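Glycosyl transferase family 8 (Streptococcus pneumoniae, PDB 5GVV) transfers galactose from UDP-galactose to the terminal glucose of the already glycosylated serine-rich repeat protein PsrP, using manganese. Local coordinates at residues 286-290 and 349-353; 302-308 and 324-330; 106-112 and 222-228; 232-236 and 246-250. One frame throughout, in Å; residues are numbered along the deposited sequence.

Contact 1 (286-290 and 349-353)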
# COMPACT_ATOMS: atom_id res chain seq x y z
N SER A 286 17.97 -5.94 -28.09
CA SER A 286 19.03 -4.97 -27.83
C SER A 286 18.52 -3.76 -27.06
O SER A 286 17.32 -3.53 -26.97
CB SER A 286 19.66 -4.52 -29.15
OG SER A 286 18.70 -3.92 -30.00
N TRP A 287 19.45 -2.98 -26.50
CA TRP A 287 19.10 -1.79 -25.75
C TRP A 287 18.61 -0.67 -26.66
O TRP A 287 17.75 0.12 -26.27
CB TRP A 287 20.28 -1.30 -24.91
CG TRP A 287 21.44 -0.86 -25.73
CD1 TRP A 287 22.44 -1.64 -26.22
CD2 TRP A 287 21.72 0.48 -26.16
NE1 TRP A 287 23.33 -0.87 -26.94
CE2 TRP A 287 22.91 0.43 -26.92
CE3 TRP A 287 21.08 1.71 -25.99
CZ2 TRP A 287 23.47 1.57 -27.49
CZ3 TRP A 287 21.65 2.84 -26.56
CH2 TRP A 287 22.83 2.76 -27.30
N CYS A 288 19.17 -0.60 -27.86
CA CYS A 288 18.84 0.53 -28.74
C CYS A 288 17.65 0.27 -29.65
O CYS A 288 17.74 -0.45 -30.65
CB CYS A 288 20.04 0.98 -29.56
SG CYS A 288 19.76 2.59 -30.35
N VAL A 289 16.53 0.87 -29.27
CA VAL A 289 15.36 0.96 -30.13
C VAL A 289 15.45 2.37 -30.73
O VAL A 289 15.42 3.35 -29.99
CB VAL A 289 14.07 0.77 -29.32
CG1 VAL A 289 12.85 0.82 -30.22
CG2 VAL A 289 14.11 -0.56 -28.58
N GLU A 290 15.59 2.45 -32.05
CA GLU A 290 15.89 3.72 -32.72
C GLU A 290 14.87 4.82 -32.47
O GLU A 290 13.70 4.67 -32.82
CB GLU A 290 16.07 3.50 -34.23
CG GLU A 290 16.48 4.76 -34.99
CD GLU A 290 17.91 5.17 -34.71
OE1 GLU A 290 18.76 4.28 -34.53
OE2 GLU A 290 18.18 6.40 -34.66
N LEU A 349 12.19 -1.15 -35.21
CA LEU A 349 13.15 -0.14 -34.77
C LEU A 349 14.39 -0.72 -34.10
O LEU A 349 15.32 0.03 -33.76
CB LEU A 349 12.48 0.84 -33.81
CG LEU A 349 11.17 1.47 -34.26
CD1 LEU A 349 10.62 2.42 -33.20
CD2 LEU A 349 11.35 2.19 -35.57
N ASN A 350 14.42 -2.03 -33.90
CA ASN A 350 15.51 -2.67 -33.16
C ASN A 350 16.74 -2.92 -34.03
O ASN A 350 16.62 -3.27 -35.20
CB ASN A 350 15.03 -3.98 -32.53
CG ASN A 350 14.40 -4.91 -33.55
OD1 ASN A 350 13.47 -4.53 -34.25
ND2 ASN A 350 14.92 -6.13 -33.64
N HIS A 351 17.92 -2.76 -33.43
CA HIS A 351 19.18 -2.76 -34.18
C HIS A 351 19.87 -4.11 -34.40
O HIS A 351 20.58 -4.29 -35.39
CB HIS A 351 20.16 -1.77 -33.54
CG HIS A 351 20.02 -0.36 -34.06
ND1 HIS A 351 20.58 0.05 -35.24
CD2 HIS A 351 19.39 0.71 -33.54
CE1 HIS A 351 20.30 1.33 -35.44
NE2 HIS A 351 19.57 1.75 -34.42
N ASP A 352 19.70 -5.07 -33.50
CA ASP A 352 20.41 -6.33 -33.68
C ASP A 352 19.68 -7.29 -34.62
O ASP A 352 18.72 -6.90 -35.29
CB ASP A 352 20.74 -7.01 -32.35
CG ASP A 352 22.11 -7.66 -32.36
OD1 ASP A 352 22.24 -8.78 -32.91
OD2 ASP A 352 23.06 -7.05 -31.84
N ARG A 353 20.16 -8.53 -34.70
CA ARG A 353 19.60 -9.51 -35.62
C ARG A 353 18.12 -9.72 -35.41
O ARG A 353 17.65 -9.85 -34.28
CB ARG A 353 20.35 -10.84 -35.55
CG ARG A 353 21.54 -10.91 -36.49
CD ARG A 353 22.14 -12.31 -36.51
NE ARG A 353 22.65 -12.68 -35.19
CZ ARG A 353 23.86 -12.37 -34.74
NH1 ARG A 353 24.70 -11.67 -35.50
NH2 ARG A 353 24.22 -12.75 -33.52

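Contact 2 (302-308 and 324-330)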
# COMPACT_ATOMS: atom_id res chain seq x y z
N VAL A 302 -0.06 7.89 -28.75
CA VAL A 302 0.26 6.53 -29.17
C VAL A 302 0.77 5.75 -27.96
O VAL A 302 1.61 6.25 -27.20
CB VAL A 302 1.35 6.52 -30.26
CG1 VAL A 302 1.71 5.11 -30.63
CG2 VAL A 302 0.88 7.27 -31.48
N HIS A 303 0.26 4.54 -27.78
CA HIS A 303 0.75 3.65 -26.74
C HIS A 303 1.76 2.68 -27.36
O HIS A 303 1.40 1.83 -28.18
CB HIS A 303 -0.41 2.88 -26.11
CG HIS A 303 -0.04 2.08 -24.89
ND1 HIS A 303 -0.97 1.41 -24.13
CD2 HIS A 303 1.16 1.85 -24.30
CE1 HIS A 303 -0.36 0.80 -23.13
NE2 HIS A 303 0.93 1.05 -23.22
N PHE A 304 3.03 2.83 -26.97
CA PHE A 304 4.08 1.98 -27.50
C PHE A 304 4.29 0.77 -26.60
O PHE A 304 4.33 0.91 -25.37
CB PHE A 304 5.41 2.74 -27.58
CG PHE A 304 5.35 3.97 -28.43
CD1 PHE A 304 5.77 3.93 -29.76
CD2 PHE A 304 4.93 5.18 -27.89
CE1 PHE A 304 5.74 5.08 -30.55
CE2 PHE A 304 4.90 6.34 -28.67
CZ PHE A 304 5.31 6.28 -30.00
N HIS A 305 4.41 -0.40 -27.20
CA HIS A 305 4.70 -1.61 -26.45
C HIS A 305 6.06 -2.13 -26.90
O HIS A 305 6.22 -2.51 -28.07
CB HIS A 305 3.61 -2.66 -26.67
CG HIS A 305 2.23 -2.16 -26.39
ND1 HIS A 305 1.56 -2.46 -25.21
CD2 HIS A 305 1.39 -1.39 -27.11
CE1 HIS A 305 0.37 -1.88 -25.23
NE2 HIS A 305 0.24 -1.22 -26.37
N ILE A 306 7.03 -2.13 -25.99
CA ILE A 306 8.37 -2.62 -26.32
C ILE A 306 8.61 -3.93 -25.58
O ILE A 306 8.64 -3.96 -24.35
CB ILE A 306 9.46 -1.59 -25.95
CG1 ILE A 306 9.12 -0.22 -26.53
CG2 ILE A 306 10.82 -2.06 -26.47
CD1 ILE A 306 8.90 -0.23 -28.04
N VAL A 307 8.78 -5.01 -26.35
CA VAL A 307 8.86 -6.35 -25.78
C VAL A 307 10.27 -6.89 -25.96
O VAL A 307 10.93 -6.60 -26.95
CB VAL A 307 7.85 -7.28 -26.48
CG1 VAL A 307 7.82 -8.65 -25.83
CG2 VAL A 307 6.46 -6.65 -26.45
N ALA A 308 10.75 -7.66 -24.97
CA ALA A 308 12.01 -8.37 -25.09
C ALA A 308 11.84 -9.74 -24.46
O ALA A 308 10.94 -9.93 -23.64
CB ALA A 308 13.14 -7.61 -24.42
N ASN A 324 3.08 6.79 -21.88
CA ASN A 324 2.60 6.06 -23.05
C ASN A 324 3.52 4.95 -23.58
O ASN A 324 3.36 4.49 -24.71
CB ASN A 324 2.26 7.05 -24.18
CG ASN A 324 3.46 7.86 -24.62
OD1 ASN A 324 4.31 8.25 -23.81
ND2 ASN A 324 3.55 8.13 -25.92
N VAL A 325 4.48 4.52 -22.77
CA VAL A 325 5.34 3.40 -23.17
C VAL A 325 5.19 2.27 -22.18
O VAL A 325 5.36 2.46 -20.97
CB VAL A 325 6.83 3.80 -23.24
CG1 VAL A 325 7.67 2.61 -23.70
CG2 VAL A 325 7.03 4.98 -24.18
N THR A 326 4.86 1.08 -22.68
CA THR A 326 4.89 -0.11 -21.84
C THR A 326 6.03 -1.01 -22.28
O THR A 326 6.21 -1.28 -23.47
CB THR A 326 3.55 -0.85 -21.82
OG1 THR A 326 2.54 0.03 -21.30
CG2 THR A 326 3.62 -2.08 -20.91
N VAL A 327 6.81 -1.43 -21.30
CA VAL A 327 8.06 -2.15 -21.48
C VAL A 327 7.91 -3.55 -20.86
O VAL A 327 7.48 -3.67 -19.71
CB VAL A 327 9.18 -1.32 -20.82
CG1 VAL A 327 10.13 -2.17 -20.01
CG2 VAL A 327 9.91 -0.47 -21.87
N TYR A 328 8.22 -4.60 -21.62
CA TYR A 328 7.98 -5.97 -21.15
C TYR A 328 9.25 -6.81 -21.14
O TYR A 328 9.42 -7.67 -22.01
CB TYR A 328 6.97 -6.68 -22.05
CG TYR A 328 5.65 -5.99 -22.28
CD1 TYR A 328 5.51 -5.01 -23.25
CD2 TYR A 328 4.52 -6.36 -21.56
CE1 TYR A 328 4.30 -4.40 -23.49
CE2 TYR A 328 3.30 -5.75 -21.78
CZ TYR A 328 3.19 -4.77 -22.75
OH TYR A 328 1.98 -4.15 -22.99
N PRO A 329 10.12 -6.61 -20.14
CA PRO A 329 11.32 -7.45 -20.12
C PRO A 329 10.96 -8.90 -19.81
O PRO A 329 9.91 -9.15 -19.20
CB PRO A 329 12.15 -6.85 -18.98
CG PRO A 329 11.12 -6.23 -18.05
CD PRO A 329 10.04 -5.71 -18.97
N ASN A 330 11.79 -9.84 -20.25
CA ASN A 330 11.61 -11.25 -19.92
C ASN A 330 10.26 -11.82 -20.35
O ASN A 330 9.64 -12.59 -19.61
CB ASN A 330 11.83 -11.46 -18.41
CG ASN A 330 13.26 -11.18 -18.00
OD1 ASN A 330 14.19 -11.77 -18.53
ND2 ASN A 330 13.43 -10.25 -17.06

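Contact 3 (106-112 and 222-228). With MN (manganese (II) ion), chain C; UDP (uridine-5'-diphosphate), chain D.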
# COMPACT_ATOMS: atom_id res chain seq x y z
N ASP A 106 9.88 14.91 3.12
CA ASP A 106 9.93 13.49 3.45
C ASP A 106 8.52 12.92 3.26
O ASP A 106 7.56 13.67 3.10
CB ASP A 106 10.35 13.31 4.91
CG ASP A 106 11.84 13.01 5.07
OD1 ASP A 106 12.61 13.20 4.10
OD2 ASP A 106 12.24 12.60 6.18
N SER A 107 8.38 11.60 3.28
CA SER A 107 7.07 11.00 3.09
C SER A 107 6.54 10.34 4.36
O SER A 107 5.45 9.75 4.35
CB SER A 107 7.11 9.98 1.96
OG SER A 107 8.12 9.04 2.21
N ASP A 108 7.31 10.43 5.44
CA ASP A 108 6.84 10.00 6.76
C ASP A 108 6.27 11.22 7.47
O ASP A 108 6.54 11.45 8.65
CB ASP A 108 7.98 9.39 7.57
CG ASP A 108 9.14 10.35 7.78
OD1 ASP A 108 9.31 11.26 6.93
OD2 ASP A 108 9.88 10.19 8.77
N LEU A 109 5.50 12.02 6.74
CA LEU A 109 4.93 13.22 7.32
C LEU A 109 3.52 13.50 6.83
O LEU A 109 3.04 12.89 5.86
CB LEU A 109 5.84 14.44 7.08
CG LEU A 109 6.22 14.86 5.67
CD1 LEU A 109 5.09 15.59 4.98
CD2 LEU A 109 7.47 15.74 5.71
N ILE A 110 2.87 14.44 7.51
CA ILE A 110 1.49 14.83 7.23
C ILE A 110 1.37 16.36 7.20
O ILE A 110 1.80 17.03 8.14
CB ILE A 110 0.56 14.32 8.33
CG1 ILE A 110 0.51 12.78 8.34
CG2 ILE A 110 -0.84 14.89 8.16
CD1 ILE A 110 -0.31 12.18 7.19
N VAL A 111 0.77 16.89 6.15
CA VAL A 111 0.45 18.32 6.06
C VAL A 111 -0.98 18.51 6.55
O VAL A 111 -1.89 17.79 6.13
CB VAL A 111 0.58 18.83 4.61
CG1 VAL A 111 0.19 20.31 4.50
CG2 VAL A 111 2.00 18.59 4.10
N THR A 112 -1.19 19.47 7.46
CA THR A 112 -2.50 19.65 8.09
C THR A 112 -3.19 20.95 7.70
O THR A 112 -4.31 21.21 8.17
CB THR A 112 -2.41 19.62 9.63
OG1 THR A 112 -1.70 20.78 10.09
CG2 THR A 112 -1.71 18.36 10.11
N LEU A 222 -3.24 21.66 15.42
CA LEU A 222 -2.16 20.87 14.84
C LEU A 222 -1.11 21.74 14.17
O LEU A 222 -1.44 22.73 13.51
CB LEU A 222 -2.72 19.89 13.80
CG LEU A 222 -2.86 18.40 14.12
CD1 LEU A 222 -2.78 18.14 15.60
CD2 LEU A 222 -4.16 17.84 13.53
N PRO A 223 0.18 21.39 14.35
CA PRO A 223 1.23 22.07 13.58
C PRO A 223 1.01 21.80 12.10
O PRO A 223 0.48 20.74 11.75
CB PRO A 223 2.51 21.38 14.07
CG PRO A 223 2.17 20.91 15.47
CD PRO A 223 0.73 20.47 15.37
N LEU A 224 1.39 22.75 11.24
CA LEU A 224 1.14 22.62 9.80
C LEU A 224 1.81 21.39 9.19
O LEU A 224 1.27 20.78 8.25
CB LEU A 224 1.55 23.90 9.06
CG LEU A 224 0.54 25.04 9.16
CD1 LEU A 224 1.09 26.36 8.63
CD2 LEU A 224 -0.73 24.67 8.42
N ILE A 225 2.98 21.02 9.70
CA ILE A 225 3.65 19.81 9.21
C ILE A 225 4.09 18.88 10.34
O ILE A 225 4.90 19.26 11.18
CB ILE A 225 4.83 20.15 8.27
CG1 ILE A 225 4.32 20.90 7.03
CG2 ILE A 225 5.54 18.87 7.85
CD1 ILE A 225 5.37 21.17 5.95
N LEU A 226 3.53 17.67 10.35
CA LEU A 226 3.86 16.66 11.35
C LEU A 226 4.84 15.65 10.78
O LEU A 226 4.51 14.94 9.83
CB LEU A 226 2.61 15.91 11.80
CG LEU A 226 1.56 16.65 12.62
CD1 LEU A 226 0.37 15.75 12.87
CD2 LEU A 226 2.17 17.12 13.93
N HIS A 227 6.03 15.55 11.38
CA HIS A 227 7.08 14.67 10.87
C HIS A 227 7.30 13.50 11.83
O HIS A 227 7.81 13.68 12.95
CB HIS A 227 8.38 15.46 10.67
CG HIS A 227 9.42 14.74 9.88
ND1 HIS A 227 10.65 15.28 9.60
CD2 HIS A 227 9.41 13.51 9.29
CE1 HIS A 227 11.36 14.43 8.88
NE2 HIS A 227 10.62 13.34 8.69
N TYR A 228 6.93 12.30 11.39
CA TYR A 228 7.08 11.12 12.22
C TYR A 228 8.46 10.48 12.07
O TYR A 228 8.59 9.36 11.57
CB TYR A 228 5.99 10.09 11.89
CG TYR A 228 4.59 10.58 12.16
CD1 TYR A 228 4.01 10.41 13.41
CD2 TYR A 228 3.85 11.22 11.18
CE1 TYR A 228 2.73 10.85 13.67
CE2 TYR A 228 2.58 11.68 11.42
CZ TYR A 228 2.02 11.49 12.67
OH TYR A 228 0.74 11.94 12.91
MN MN C . 11.25 11.58 7.68
N1 UDP D . 12.37 6.21 2.29
C2 UDP D . 11.83 5.35 1.35
N3 UDP D . 11.67 4.01 1.63
C4 UDP D . 12.06 3.51 2.86
C5 UDP D . 12.60 4.38 3.80
C6 UDP D . 12.86 5.70 3.46
O2 UDP D . 11.48 5.80 0.26
O4 UDP D . 11.91 2.31 3.11
C1' UDP D . 12.53 7.64 1.95
C2' UDP D . 11.28 8.40 2.38
O2' UDP D . 11.02 9.46 1.49
C3' UDP D . 11.67 8.97 3.73
C4' UDP D . 13.16 9.22 3.55
O4' UDP D . 13.61 8.21 2.67
O3' UDP D . 10.95 10.16 3.99
C5' UDP D . 13.93 9.18 4.87
O5' UDP D . 13.34 8.20 5.70
PA UDP D . 12.78 8.64 7.13
O1A UDP D . 11.74 9.66 6.88
O2A UDP D . 12.25 7.47 7.87
O3A UDP D . 14.05 9.27 7.92
PB UDP D . 13.89 10.29 9.17
O1B UDP D . 15.19 10.95 9.45
O2B UDP D . 13.50 9.50 10.36
O3B UDP D . 12.86 11.31 8.87
O HOH W 1 -3.21 22.58 11.41

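Contact 4 (232-236 and 246-250). With UDP (uridine-5'-diphosphate), chain D.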
# COMPACT_ATOMS: atom_id res chain seq x y z
N ASP A 232 9.77 4.64 15.09
CA ASP A 232 8.48 4.52 15.77
C ASP A 232 7.38 5.13 14.90
O ASP A 232 6.76 6.12 15.27
CB ASP A 232 8.54 5.24 17.12
CG ASP A 232 7.27 5.08 17.93
OD1 ASP A 232 6.70 3.97 17.95
OD2 ASP A 232 6.83 6.07 18.55
N LYS A 233 7.14 4.52 13.73
CA LYS A 233 6.19 5.06 12.76
C LYS A 233 4.74 4.74 13.14
O LYS A 233 4.45 3.65 13.62
CB LYS A 233 6.49 4.51 11.36
CG LYS A 233 7.95 4.63 10.91
CD LYS A 233 8.42 6.09 10.88
CE LYS A 233 9.53 6.28 9.84
NZ LYS A 233 10.35 7.50 10.12
N PRO A 234 3.83 5.71 12.93
CA PRO A 234 2.44 5.52 13.37
C PRO A 234 1.70 4.47 12.55
O PRO A 234 0.64 4.00 12.97
CB PRO A 234 1.81 6.90 13.15
CG PRO A 234 2.63 7.51 12.03
CD PRO A 234 4.03 7.03 12.29
N TRP A 235 2.25 4.11 11.40
CA TRP A 235 1.62 3.10 10.56
C TRP A 235 1.99 1.67 10.95
O TRP A 235 1.44 0.71 10.40
CB TRP A 235 1.92 3.35 9.08
CG TRP A 235 3.37 3.32 8.69
CD1 TRP A 235 4.13 2.21 8.44
CD2 TRP A 235 4.23 4.45 8.48
NE1 TRP A 235 5.41 2.59 8.09
CE2 TRP A 235 5.50 3.96 8.11
CE3 TRP A 235 4.04 5.83 8.56
CZ2 TRP A 235 6.57 4.80 7.82
CZ3 TRP A 235 5.12 6.67 8.28
CH2 TRP A 235 6.37 6.15 7.92
N ASN A 236 2.93 1.52 11.88
CA ASN A 236 3.28 0.20 12.37
C ASN A 236 2.11 -0.36 13.17
O ASN A 236 1.22 0.39 13.56
CB ASN A 236 4.55 0.26 13.23
CG ASN A 236 5.80 0.50 12.40
OD1 ASN A 236 5.81 0.29 11.19
ND2 ASN A 236 6.88 0.91 13.06
N VAL A 246 -3.70 10.85 13.53
CA VAL A 246 -3.68 11.82 12.44
C VAL A 246 -3.20 11.18 11.14
O VAL A 246 -3.76 11.44 10.06
CB VAL A 246 -2.81 13.04 12.77
CG1 VAL A 246 -2.81 14.03 11.60
CG2 VAL A 246 -3.30 13.71 14.05
N TRP A 247 -2.18 10.32 11.23
CA TRP A 247 -1.65 9.67 10.03
C TRP A 247 -2.70 8.78 9.41
O TRP A 247 -2.87 8.78 8.19
CB TRP A 247 -0.39 8.85 10.34
CG TRP A 247 0.27 8.31 9.07
CD1 TRP A 247 1.25 8.92 8.33
CD2 TRP A 247 -0.03 7.07 8.40
NE1 TRP A 247 1.58 8.14 7.25
CE2 TRP A 247 0.81 7.00 7.27
CE3 TRP A 247 -0.92 6.02 8.65
CZ2 TRP A 247 0.79 5.91 6.38
CZ3 TRP A 247 -0.94 4.94 7.78
CH2 TRP A 247 -0.09 4.89 6.65
N TRP A 248 -3.40 8.01 10.24
CA TRP A 248 -4.41 7.09 9.74
C TRP A 248 -5.59 7.82 9.11
O TRP A 248 -6.15 7.35 8.11
CB TRP A 248 -4.85 6.14 10.86
CG TRP A 248 -3.82 5.09 11.07
CD1 TRP A 248 -2.87 5.06 12.05
CD2 TRP A 248 -3.59 3.94 10.25
NE1 TRP A 248 -2.08 3.94 11.90
CE2 TRP A 248 -2.51 3.24 10.80
CE3 TRP A 248 -4.22 3.43 9.11
CZ2 TRP A 248 -2.02 2.05 10.25
CZ3 TRP A 248 -3.73 2.25 8.55
CH2 TRP A 248 -2.65 1.58 9.12
N GLU A 249 -5.94 8.97 9.67
CA GLU A 249 -7.02 9.80 9.13
C GLU A 249 -6.78 10.15 7.66
O GLU A 249 -7.71 10.15 6.85
CB GLU A 249 -7.14 11.07 9.97
CG GLU A 249 -8.25 12.01 9.52
CD GLU A 249 -8.39 13.20 10.46
OE1 GLU A 249 -9.51 13.75 10.55
OE2 GLU A 249 -7.38 13.57 11.11
N TYR A 250 -5.53 10.45 7.31
CA TYR A 250 -5.22 10.75 5.92
C TYR A 250 -4.98 9.51 5.07
O TYR A 250 -5.31 9.48 3.89
CB TYR A 250 -4.05 11.73 5.83
CG TYR A 250 -4.44 13.13 6.26
CD1 TYR A 250 -5.06 14.00 5.37
CD2 TYR A 250 -4.19 13.57 7.55
CE1 TYR A 250 -5.42 15.27 5.76
CE2 TYR A 250 -4.55 14.84 7.94
CZ TYR A 250 -5.17 15.69 7.04
OH TYR A 250 -5.53 16.96 7.43
N1 UDP D . 12.37 6.21 2.29
C2 UDP D . 11.83 5.35 1.35
N3 UDP D . 11.67 4.01 1.63
C4 UDP D . 12.06 3.51 2.86
C5 UDP D . 12.60 4.38 3.80
C6 UDP D . 12.86 5.70 3.46
O2 UDP D . 11.48 5.80 0.26
O4 UDP D . 11.91 2.31 3.11
C1' UDP D . 12.53 7.64 1.95
C2' UDP D . 11.28 8.40 2.38
O2' UDP D . 11.02 9.46 1.49
C3' UDP D . 11.67 8.97 3.73
C4' UDP D . 13.16 9.22 3.55
O4' UDP D . 13.61 8.21 2.67
O3' UDP D . 10.95 10.16 3.99
C5' UDP D . 13.93 9.18 4.87
O5' UDP D . 13.34 8.20 5.70
PA UDP D . 12.78 8.64 7.13
O1A UDP D . 11.74 9.66 6.88
O2A UDP D . 12.25 7.47 7.87
O3A UDP D . 14.05 9.27 7.92
PB UDP D . 13.89 10.29 9.17
O1B UDP D . 15.19 10.95 9.45
O2B UDP D . 13.50 9.50 10.36
O3B UDP D . 12.86 11.31 8.87

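Contact 1 (286-290 and 349-353)
His351 reaches Glu290 across two neighbouring loops, and with Leu349 these residues bury the most surface here. The ring is turned so that NE2 faces the carboxylate, and NE2 donates to Glu290 OE1 over 2.7 Å. The bond is nearly straight, 165° at the hydrogen, and OE1 lies in the ring plane. The carboxylate itself is twisted 72° from that plane. The chain of Glu290 leaves with CG anti to the backbone N (chi1 -177°) and then bends at chi2, which turns the acid back to the imidazole. OE1 has a second, weak partner in Asn374. Cys288 lies beside the same ring: its O is at the ring edge, 3.5 Å from His351 CD2, and its SG approaches obliquely. The two loops follow strands 278-283 and 345-348, neighbours in the parallel sheet of the C-terminal part of the chain, and each leads into a helix. A single bridge pairs the backbones of Val289 and Asn350. Glu290 N donates to Leu349 O at 3.0 Å, from above the carbonyl plane. On the buried side, Val289 CG1 packs against Leu349 CB at 3.6 Å. Phe372 of strand 369-372 touches both Glu290 and Leu349.

Contact 2 (302-308 and 324-330)
His303 has CG anti to its backbone N (chi1 -172°), which carries the imidazole across to Thr326. His305 and Tyr328 instead both set CG beside the backbone N (chi1 -54° in each). This sends the two side chains the same way, side by side. The segments are adjacent parallel strands, 302-307 and 325-328, of a beta-alpha-beta unit with helix 314-317 between them. Within the chain, strand 325-328 is an outermost strand of the parallel sheet. Backbone bonds run from Phe304 N to Asn324 O through to Ala308 N and Tyr328 O. His303 NE2 and Thr326 OG1 are hydrogen-bonded at 2.7 Å. One face of the His303 ring carries His305 CE1 over its centre. On the face opposite His305, Thr326 and Tyr328, Phe304 and Ile306 pack with Val325, and helix 292-298 covers them. Just before strand 325-328, Asn324 ND2 donates to Val302 O at 3.0 Å. The same ND2 lies at the edge of the Phe304 ring, the amide turned steeply against it. Phe238 of the second subunit packs on Val327 and Pro329. His305 NE2 is held by Gln279. His305 ND1 is hydrogen-bonded to Tyr328 OH at 2.8 Å; the rings meet rim to rim, planes 19° apart.

Contact 3 (106-112 and 222-228)
Asp106, Asp108 and His227 meet at one manganese ion, which draws the two segments together at their buried end. Asp106 OD2 binds manganese at 2.1 Å. Asp108 chelates with both carboxylate oxygens, and His227 NE2 lies 2.1 Å from manganese. Asp106 OD1 is bonded to Tyr104 OH, and Asp108 OD2 also meets Lys233 NZ. His227 has CG anti to its backbone N (chi1 -167°), which carries the ring out to the metal. Asn197 holds its ND1, fixing the ring. UDP O1A and O3B complete the six ligand atoms. Ser107 binds the ribose, its N donating to UDP O3' at 3.0 Å. Next to the metal, strands 109-111 and 225-227 pair antiparallel. The bonds Ile110 N to Leu226 O and Leu226 N to Ile110 O are both 2.9 Å. Ile110 CG1 packs at the edge of the Tyr228 ring, 3.9 Å from CE2, and Leu109 and Ile225 meet on the opposite face. The far end is partly exposed and partly hydrated, though Thr112 still grips it: N donates to Leu224 O, and OG1 to Pro223 O at 2.7 Å. A water donates to both Thr112 OG1 and Leu222 O. Asp106 and Asp108 form the DxD motif of GT-A glycosyltransferases, here holding the diphosphate through manganese.

Contact 4 (232-236 and 246-250)
Pro234 and Trp235 rest against Trp247 and Trp248 of helix 244-251, and the loop that carries them also reaches the nucleotide. Asp232 comes first and makes no contact with residues 246-250. Its carboxylate accepts from the backbone N of Val240 and Gly241. Lys233 serves the nucleotide instead. Its NZ donates to UDP O2A over 2.9 Å and forms a salt bridge with Asp108. Tyr228 O and Ser230 O also lie in hydrogen-bonding range, so four acceptors share three N-H. Lys233 begins a type I beta turn that ends at Asn236, closed by the bond from Asn236 N to Lys233 O. Within this turn, Pro234 sets CG against Trp247 CB at 3.7 Å, the two side chains crossing at about a right angle. Pro234 O accepts from Trp248 NE1 at 2.9 Å. That bond is bent, 146° at the hydrogen, and the donor sits above the carbonyl plane. Trp235 follows. With CG between the backbone N and the carbonyl carbon (chi1 60°), its indole turns back over Lys233, whose CB lies on one face. Trp235 CB makes a CH-pi contact over the six-membered ring of Trp247, 3.6 Å from the centroid. The two indoles meet obliquely, with planes at 43°. Trp248 in turn has Trp247 CZ3 over the centre of one face. Trp235 O accepts from Tyr14 OH of the second subunit, which also packs on Trp248. The contact is thus mostly aromatic and buried, with one indole N-H bond. Such packing is consistent with a firmly placed turn, from which the lysine can offset part of the negative charge of the diphosphate.

In the fold
Contacts 3 and 4 belong to the GT-A part of the chain and come first in sequence. Their centres are about 10 Å apart and they touch, Lys233 bridging to Asp108 and Tyr228. Strand 225-227 leads through the loop of contact 4 into helix 244-251, and both contacts touch UDP. Contacts 1 and 2 lie in the later parallel sheet, with centres about 13 Å apart. Contact 2 is nested inside the loop closed by contact 1, and Val289 meets Ile306 between them. The two groups lie about 37 to 47 Å apart by centres. The nucleotide site is therefore remote from this second sheet, although contacts 2 and 4 both touch the second subunit.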